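Local structure of putative tRNA (Adenine(37)-N6)-methyltransferase (Pseudomonas aeruginosa, 7BTU) at residues I161-Q172 / Y222-V233. The protein probably methylates threonylcarbamoyladenosine at position 37 of tRNA, using S-adenosyl-L-methionine as methyl donor. Residues are numbered along the deposited sequence; the frame is centred on the assembly and turned at random.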
ATOM      1  N   ILE B 161       4.502  15.730  21.957  1.00 37.85           N
ATOM      2  CA  ILE B 161       5.094  16.300  23.170  1.00 37.08           C
ATOM      3  C   ILE B 161       5.776  17.592  22.770  1.00 33.03           C
ATOM      4  O   ILE B 161       6.391  17.660  21.697  1.00 33.68           O
ATOM      5  CB  ILE B 161       6.128  15.332  23.799  1.00 41.72           C
ATOM      6  CG1 ILE B 161       5.634  13.892  23.779  1.00 50.10           C
ATOM      7  CG2 ILE B 161       6.523  15.705  25.216  1.00 46.71           C
ATOM      8  CD1 ILE B 161       6.716  12.858  24.134  1.00 53.71           C
ATOM      9  N   ALA B 162       5.714  18.589  23.651  1.00 32.72           N
ATOM     10  CA  ALA B 162       6.445  19.828  23.438  1.00 32.53           C
ATOM     11  C   ALA B 162       7.946  19.565  23.512  1.00 31.87           C
ATOM     12  O   ALA B 162       8.413  18.721  24.298  1.00 23.68           O
ATOM     13  CB  ALA B 162       6.068  20.865  24.493  1.00 31.81           C
ATOM     14  N   VAL B 163       8.695  20.349  22.750  1.00 28.95           N
ATOM     15  CA  VAL B 163      10.143  20.248  22.667  1.00 28.79           C
ATOM     16  C   VAL B 163      10.743  21.626  22.910  1.00 28.75           C
ATOM     17  O   VAL B 163      10.461  22.552  22.154  1.00 30.08           O
ATOM     18  CB  VAL B 163      10.589  19.724  21.293  1.00 25.42           C
ATOM     19  CG1 VAL B 163      12.127  19.827  21.187  1.00 23.44           C
ATOM     20  CG2 VAL B 163      10.100  18.266  21.084  1.00 21.57           C
ATOM     21  N   GLU B 164      11.631  21.747  23.895  1.00 21.14           N
ATOM     22  CA  GLU B 164      12.433  22.964  24.071  1.00 20.97           C
ATOM     23  C   GLU B 164      13.907  22.632  23.823  1.00 24.74           C
ATOM     24  O   GLU B 164      14.300  21.467  23.741  1.00 22.33           O
ATOM     25  CB  GLU B 164      12.233  23.584  25.472  1.00 29.69           C
ATOM     26  CG  GLU B 164      12.648  22.631  26.526  1.00 31.94           C
ATOM     27  CD  GLU B 164      12.667  23.231  27.934  1.00 38.12           C
ATOM     28  OE1 GLU B 164      13.510  22.762  28.736  1.00 39.83           O
ATOM     29  OE2 GLU B 164      11.871  24.162  28.200  1.00 38.20           O
ATOM     30  N   TRP B 165      14.724  23.674  23.708  1.00 24.40           N
ATOM     31  CA  TRP B 165      16.114  23.589  23.262  1.00 25.84           C
ATOM     32  C   TRP B 165      17.051  24.234  24.266  1.00 26.00           C
ATOM     33  O   TRP B 165      16.781  25.355  24.709  1.00 21.31           O
ATOM     34  CB  TRP B 165      16.274  24.359  21.943  1.00 23.63           C
ATOM     35  CG  TRP B 165      15.632  23.670  20.772  1.00 26.04           C
ATOM     36  CD1 TRP B 165      14.319  23.724  20.376  1.00 24.42           C
ATOM     37  CD2 TRP B 165      16.319  22.825  19.835  1.00 22.14           C
ATOM     38  NE1 TRP B 165      14.145  22.895  19.249  1.00 23.75           N
ATOM     39  CE2 TRP B 165      15.369  22.372  18.899  1.00 21.12           C
ATOM     40  CE3 TRP B 165      17.647  22.376  19.741  1.00 15.75           C
ATOM     41  CZ2 TRP B 165      15.708  21.537  17.853  1.00 20.40           C
ATOM     42  CZ3 TRP B 165      17.993  21.518  18.697  1.00 21.57           C
ATOM     43  CH2 TRP B 165      17.014  21.090  17.781  1.00 22.40           C
ATOM     44  N   SER B 166      18.144  23.566  24.625  1.00 24.59           N
ATOM     45  CA  SER B 166      19.279  24.295  25.190  1.00 27.76           C
ATOM     46  C   SER B 166      19.873  25.230  24.141  1.00 29.42           C
ATOM     47  O   SER B 166      19.843  24.938  22.944  1.00 24.43           O
ATOM     48  CB  SER B 166      20.357  23.363  25.689  1.00 29.89           C
ATOM     49  OG  SER B 166      21.015  22.763  24.572  1.00 21.78           O
ATOM     50  N   GLU B 167      20.409  26.371  24.596  1.00 25.64           N
ATOM     51  CA  GLU B 167      21.063  27.291  23.654  1.00 25.83           C
ATOM     52  C   GLU B 167      22.189  26.595  22.876  1.00 29.58           C
ATOM     53  O   GLU B 167      22.318  26.761  21.646  1.00 23.98           O
ATOM     54  CB  GLU B 167      21.570  28.537  24.414  1.00 32.03           C
ATOM     55  N   GLN B 168      22.973  25.750  23.555  1.00 26.96           N
ATOM     56  CA  GLN B 168      24.015  25.011  22.853  1.00 26.93           C
ATOM     57  C   GLN B 168      23.416  24.124  21.754  1.00 23.27           C
ATOM     58  O   GLN B 168      23.926  24.077  20.627  1.00 22.38           O
ATOM     59  CB  GLN B 168      24.795  24.167  23.870  1.00 35.80           C
ATOM     60  CG  GLN B 168      25.761  23.153  23.260  1.00 40.19           C
ATOM     61  CD  GLN B 168      26.364  22.200  24.306  1.00 47.72           C
ATOM     62  OE1 GLN B 168      27.192  21.369  23.990  1.00 51.29           O
ATOM     63  NE2 GLN B 168      25.916  22.315  25.544  1.00 51.76           N
ATOM     64  N   ALA B 169      22.350  23.376  22.066  1.00 21.64           N
ATOM     65  CA  ALA B 169      21.810  22.469  21.033  1.00 18.93           C
ATOM     66  C   ALA B 169      21.244  23.238  19.841  1.00 21.99           C
ATOM     67  O   ALA B 169      21.298  22.753  18.709  1.00 18.65           O
ATOM     68  CB  ALA B 169      20.716  21.565  21.601  1.00 18.52           C
ATOM     69  N   ARG B 170      20.641  24.406  20.082  1.00 22.60           N
ATOM     70  CA  ARG B 170      20.115  25.219  18.979  1.00 21.69           C
ATOM     71  C   ARG B 170      21.231  25.657  18.048  1.00 21.21           C
ATOM     72  O   ARG B 170      21.097  25.569  16.819  1.00 20.67           O
ATOM     73  CB  ARG B 170      19.361  26.444  19.539  1.00 26.41           C
ATOM     74  N   ARG B 171      22.346  26.154  18.617  1.00 21.48           N
ATOM     75  CA  ARG B 171      23.506  26.486  17.799  1.00 20.77           C
ATOM     76  C   ARG B 171      24.016  25.259  17.051  1.00 28.37           C
ATOM     77  O   ARG B 171      24.327  25.335  15.854  1.00 23.57           O
ATOM     78  CB  ARG B 171      24.636  27.072  18.664  1.00 24.22           C
ATOM     79  CG  ARG B 171      25.952  27.250  17.899  1.00 38.14           C
ATOM     80  CD  ARG B 171      27.095  27.802  18.783  1.00 46.86           C
ATOM     81  NE  ARG B 171      27.412  26.924  19.920  1.00 55.90           N
ATOM     82  CZ  ARG B 171      28.135  25.801  19.835  1.00 62.35           C
ATOM     83  NH1 ARG B 171      28.618  25.399  18.665  1.00 62.55           N
ATOM     84  NH2 ARG B 171      28.375  25.072  20.926  1.00 65.59           N
ATOM     85  N   GLN B 172      24.187  24.134  17.758  1.00 19.38           N
ATOM     86  CA  GLN B 172      24.733  22.945  17.088  1.00 19.99           C
ATOM     87  C   GLN B 172      23.811  22.440  15.986  1.00 21.98           C
ATOM     88  O   GLN B 172      24.286  22.006  14.923  1.00 20.96           O
ATOM     89  CB  GLN B 172      25.041  21.821  18.099  1.00 19.89           C
ATOM     90  CG  GLN B 172      26.184  22.191  19.064  1.00 23.47           C
ATOM     91  CD  GLN B 172      26.154  21.357  20.327  1.00 32.24           C
ATOM     92  OE1 GLN B 172      25.074  20.881  20.748  1.00 23.47           O
ATOM     93  NE2 GLN B 172      27.289  21.261  20.992  1.00 37.55           N
ATOM     94  N   TYR B 222      13.861  14.489  29.673  1.00 17.94           N
ATOM     95  CA  TYR B 222      12.484  14.884  29.975  1.00 18.84           C
ATOM     96  C   TYR B 222      12.481  15.774  31.201  1.00 19.41           C
ATOM     97  O   TYR B 222      12.461  15.252  32.310  1.00 20.21           O
ATOM     98  CB  TYR B 222      11.625  13.661  30.266  1.00 24.54           C
ATOM     99  CG  TYR B 222      11.325  12.885  29.036  1.00 26.72           C
ATOM    100  CD1 TYR B 222      12.223  11.940  28.561  1.00 33.82           C
ATOM    101  CD2 TYR B 222      10.162  13.111  28.327  1.00 26.31           C
ATOM    102  CE1 TYR B 222      11.933  11.209  27.397  1.00 36.27           C
ATOM    103  CE2 TYR B 222       9.860  12.371  27.184  1.00 31.48           C
ATOM    104  CZ  TYR B 222      10.764  11.449  26.715  1.00 38.29           C
ATOM    105  OH  TYR B 222      10.457  10.729  25.562  1.00 48.98           O
ATOM    106  N   PRO B 223      12.449  17.098  31.074  1.00 19.39           N
ATOM    107  CA  PRO B 223      12.352  17.938  32.314  1.00 21.01           C
ATOM    108  C   PRO B 223      11.062  17.715  33.080  1.00 21.82           C
ATOM    109  O   PRO B 223      11.014  17.939  34.303  1.00 22.78           O
ATOM    110  CB  PRO B 223      12.434  19.398  31.808  1.00 21.86           C
ATOM    111  CG  PRO B 223      12.876  19.312  30.383  1.00 20.33           C
ATOM    112  CD  PRO B 223      12.569  17.901  29.845  1.00 19.75           C
ATOM    113  N   ARG B 224      10.000  17.329  32.377  1.00 22.32           N
ATOM    114  CA  ARG B 224       8.690  17.003  32.919  1.00 28.86           C
ATOM    115  C   ARG B 224       8.153  15.873  32.052  1.00 27.08           C
ATOM    116  O   ARG B 224       8.618  15.696  30.924  1.00 23.15           O
ATOM    117  CB  ARG B 224       7.717  18.188  32.865  1.00 33.73           C
ATOM    118  CG  ARG B 224       8.248  19.494  33.379  1.00 40.25           C
ATOM    119  CD  ARG B 224       7.110  20.508  33.507  1.00 48.23           C
ATOM    120  NE  ARG B 224       6.331  20.565  32.272  1.00 54.11           N
ATOM    121  CZ  ARG B 224       6.391  21.574  31.409  1.00 60.23           C
ATOM    122  NH1 ARG B 224       7.200  22.598  31.666  1.00 62.44           N
ATOM    123  NH2 ARG B 224       5.649  21.563  30.301  1.00 61.52           N
ATOM    124  N   PRO B 225       7.167  15.110  32.534  1.00 30.66           N
ATOM    125  CA  PRO B 225       6.622  14.037  31.681  1.00 34.33           C
ATOM    126  C   PRO B 225       6.117  14.515  30.328  1.00 34.58           C
ATOM    127  O   PRO B 225       6.130  13.727  29.373  1.00 36.84           O
ATOM    128  CB  PRO B 225       5.485  13.463  32.536  1.00 37.26           C
ATOM    129  CG  PRO B 225       5.950  13.704  33.915  1.00 38.79           C
ATOM    130  CD  PRO B 225       6.631  15.036  33.903  1.00 32.06           C
ATOM    131  N   ASP B 226       5.742  15.790  30.187  1.00 32.50           N
ATOM    132  CA  ASP B 226       5.180  16.285  28.932  1.00 35.35           C
ATOM    133  C   ASP B 226       6.106  17.273  28.218  1.00 32.22           C
ATOM    134  O   ASP B 226       5.651  18.099  27.420  1.00 28.88           O
ATOM    135  CB  ASP B 226       3.807  16.908  29.195  1.00 43.29           C
ATOM    136  CG  ASP B 226       3.855  18.013  30.238  1.00 45.54           C
ATOM    137  OD1 ASP B 226       4.929  18.234  30.847  1.00 39.88           O
ATOM    138  OD2 ASP B 226       2.803  18.656  30.461  1.00 52.68           O
ATOM    139  N   LEU B 227       7.403  17.201  28.470  1.00 28.90           N
ATOM    140  CA  LEU B 227       8.309  18.141  27.835  1.00 23.26           C
ATOM    141  C   LEU B 227       9.633  17.445  27.599  1.00 22.53           C
ATOM    142  O   LEU B 227      10.158  16.769  28.493  1.00 24.42           O
ATOM    143  CB  LEU B 227       8.496  19.406  28.704  1.00 25.47           C
ATOM    144  CG  LEU B 227       9.498  20.480  28.247  1.00 22.69           C
ATOM    145  CD1 LEU B 227       9.059  21.123  26.934  1.00 23.58           C
ATOM    146  CD2 LEU B 227       9.668  21.617  29.364  1.00 23.76           C
ATOM    147  N   ILE B 228      10.136  17.598  26.386  1.00 20.29           N
ATOM    148  CA  ILE B 228      11.459  17.150  26.006  1.00 18.30           C
ATOM    149  C   ILE B 228      12.357  18.359  25.849  1.00 17.80           C
ATOM    150  O   ILE B 228      11.944  19.389  25.295  1.00 20.23           O
ATOM    151  CB  ILE B 228      11.379  16.331  24.708  1.00 21.28           C
ATOM    152  CG1 ILE B 228      10.766  14.944  25.026  1.00 27.57           C
ATOM    153  CG2 ILE B 228      12.749  16.238  24.098  1.00 20.96           C
ATOM    154  CD1 ILE B 228      10.578  14.000  23.786  1.00 27.45           C
ATOM    155  N   ARG B 229      13.596  18.229  26.294  1.00 16.89           N
ATOM    156  CA  ARG B 229      14.590  19.277  26.131  1.00 16.77           C
ATOM    157  C   ARG B 229      15.774  18.721  25.368  1.00 15.77           C
ATOM    158  O   ARG B 229      16.318  17.687  25.749  1.00 16.77           O
ATOM    159  CB  ARG B 229      15.010  19.839  27.519  1.00 17.39           C
ATOM    160  CG  ARG B 229      16.336  20.625  27.493  1.00 26.41           C
ATOM    161  CD  ARG B 229      16.908  20.831  28.996  1.00 34.00           C
ATOM    162  NE  ARG B 229      18.126  21.657  29.052  1.00 19.24           N
ATOM    163  CZ  ARG B 229      18.081  22.949  28.779  1.00 20.43           C
ATOM    164  NH1 ARG B 229      16.913  23.465  28.469  1.00 26.21           N
ATOM    165  NH2 ARG B 229      19.163  23.736  28.827  1.00 21.69           N
ATOM    166  N   VAL B 230      16.140  19.368  24.240  1.00 15.73           N
ATOM    167  CA  VAL B 230      17.304  18.919  23.478  1.00 15.06           C
ATOM    168  C   VAL B 230      18.542  19.440  24.178  1.00 15.50           C
ATOM    169  O   VAL B 230      18.673  20.657  24.411  1.00 17.68           O
ATOM    170  CB  VAL B 230      17.276  19.432  21.998  1.00 18.03           C
ATOM    171  CG1 VAL B 230      18.370  18.727  21.175  1.00 14.55           C
ATOM    172  CG2 VAL B 230      15.902  19.217  21.347  1.00 15.44           C
ATOM    173  N   LEU B 231      19.486  18.543  24.466  1.00 15.78           N
ATOM    174  CA  LEU B 231      20.662  18.949  25.222  1.00 16.81           C
ATOM    175  C   LEU B 231      21.825  19.316  24.296  1.00 16.67           C
ATOM    176  O   LEU B 231      22.528  20.291  24.534  1.00 17.92           O
ATOM    177  CB  LEU B 231      21.084  17.802  26.148  1.00 19.10           C
ATOM    178  CG  LEU B 231      20.080  17.436  27.232  1.00 16.37           C
ATOM    179  CD1 LEU B 231      20.402  16.045  27.822  1.00 21.05           C
ATOM    180  CD2 LEU B 231      20.222  18.496  28.345  1.00 17.44           C
ATOM    181  N   ASP B 232      22.077  18.507  23.271  1.00 16.03           N
ATOM    182  CA  ASP B 232      23.249  18.743  22.419  1.00 22.00           C
ATOM    183  C   ASP B 232      23.050  17.980  21.115  1.00 22.09           C
ATOM    184  O   ASP B 232      22.214  17.075  21.033  1.00 23.12           O
ATOM    185  CB  ASP B 232      24.561  18.344  23.083  1.00 26.76           C
ATOM    186  CG  ASP B 232      24.727  16.834  23.178  1.00 34.64           C
ATOM    187  OD1 ASP B 232      24.756  16.161  22.154  1.00 44.01           O
ATOM    188  OD2 ASP B 232      24.818  16.310  24.287  1.00 42.98           O
ATOM    189  N   VAL B 233      23.815  18.374  20.101  1.00 16.41           N
ATOM    190  CA  VAL B 233      23.775  17.780  18.752  1.00 16.52           C
ATOM    191  C   VAL B 233      25.236  17.679  18.361  1.00 20.43           C
ATOM    192  O   VAL B 233      25.929  18.700  18.310  1.00 22.92           O
ATOM    193  CB  VAL B 233      23.018  18.640  17.737  1.00 18.80           C
ATOM    194  CG1 VAL B 233      22.991  17.881  16.346  1.00 17.91           C
ATOM    195  CG2 VAL B 233      21.588  18.846  18.198  1.00 22.17           C
TER
HETATM  196  O   HOH W   1       3.683  18.364  25.746  1.00 39.84           O
HETATM  197  O   HOH W   2      16.366  26.011  27.226  1.00 33.53           O
HETATM  198  O   HOH W   3      20.174  26.515  27.656  1.00 35.41           O
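Val163, Glu164 and Trp165 pair in parallel with Ile228, Arg229 and Val230. Four backbone bonds carry the pairing: Ile228 N to Ala162 O, Glu164 N to Ile228 O (2.8 Å), Val230 N to Glu164 O, and Ser166 N to Val230 O. At the N-terminal end of the pairing a water bridges Ala162 N and Asp226 O. Apolar contacts fill the face carrying Val163, Trp165, Ile228 and Val230. Val230 CG2 stands over the centre of the six-membered ring of Trp165, 3.8 Å from its centroid, a CH-pi contact, and also meets Val163 CG1. Its other methyl, CG1, anti to the backbone N (chi1 -170°), reaches Ala169 CB at 3.7 Å on the following helix. Leu192 and Ile188 of helix 184-193 cover this side.

On the other face, Glu164 OE1 approaches the guanidinium edge of Arg229 in a long, weak salt bridge (OE1 to NH1 3.5 Å), while Ser166 CB lies over a guanidinium face. A water links Arg229 NH1 to Trp165 O. Polar groups also tie the helix to the strand: Ser166 OG N-caps it by accepting from Ala169 N (2.9 Å), and its hydroxyl lies within hydrogen-bonding reach of both Leu231 O (2.9 Å) and Val230 O. Farther along, Gln172 OE1 accepts from Val233 N at 2.9 Å, the donor well above the amide plane. Leu231 and Asp232 form a classic bulge opposite His219. The result is a parallel edge-strand pairing, running into a capped helix, in the mixed sheet of the TrmO C-terminal domain.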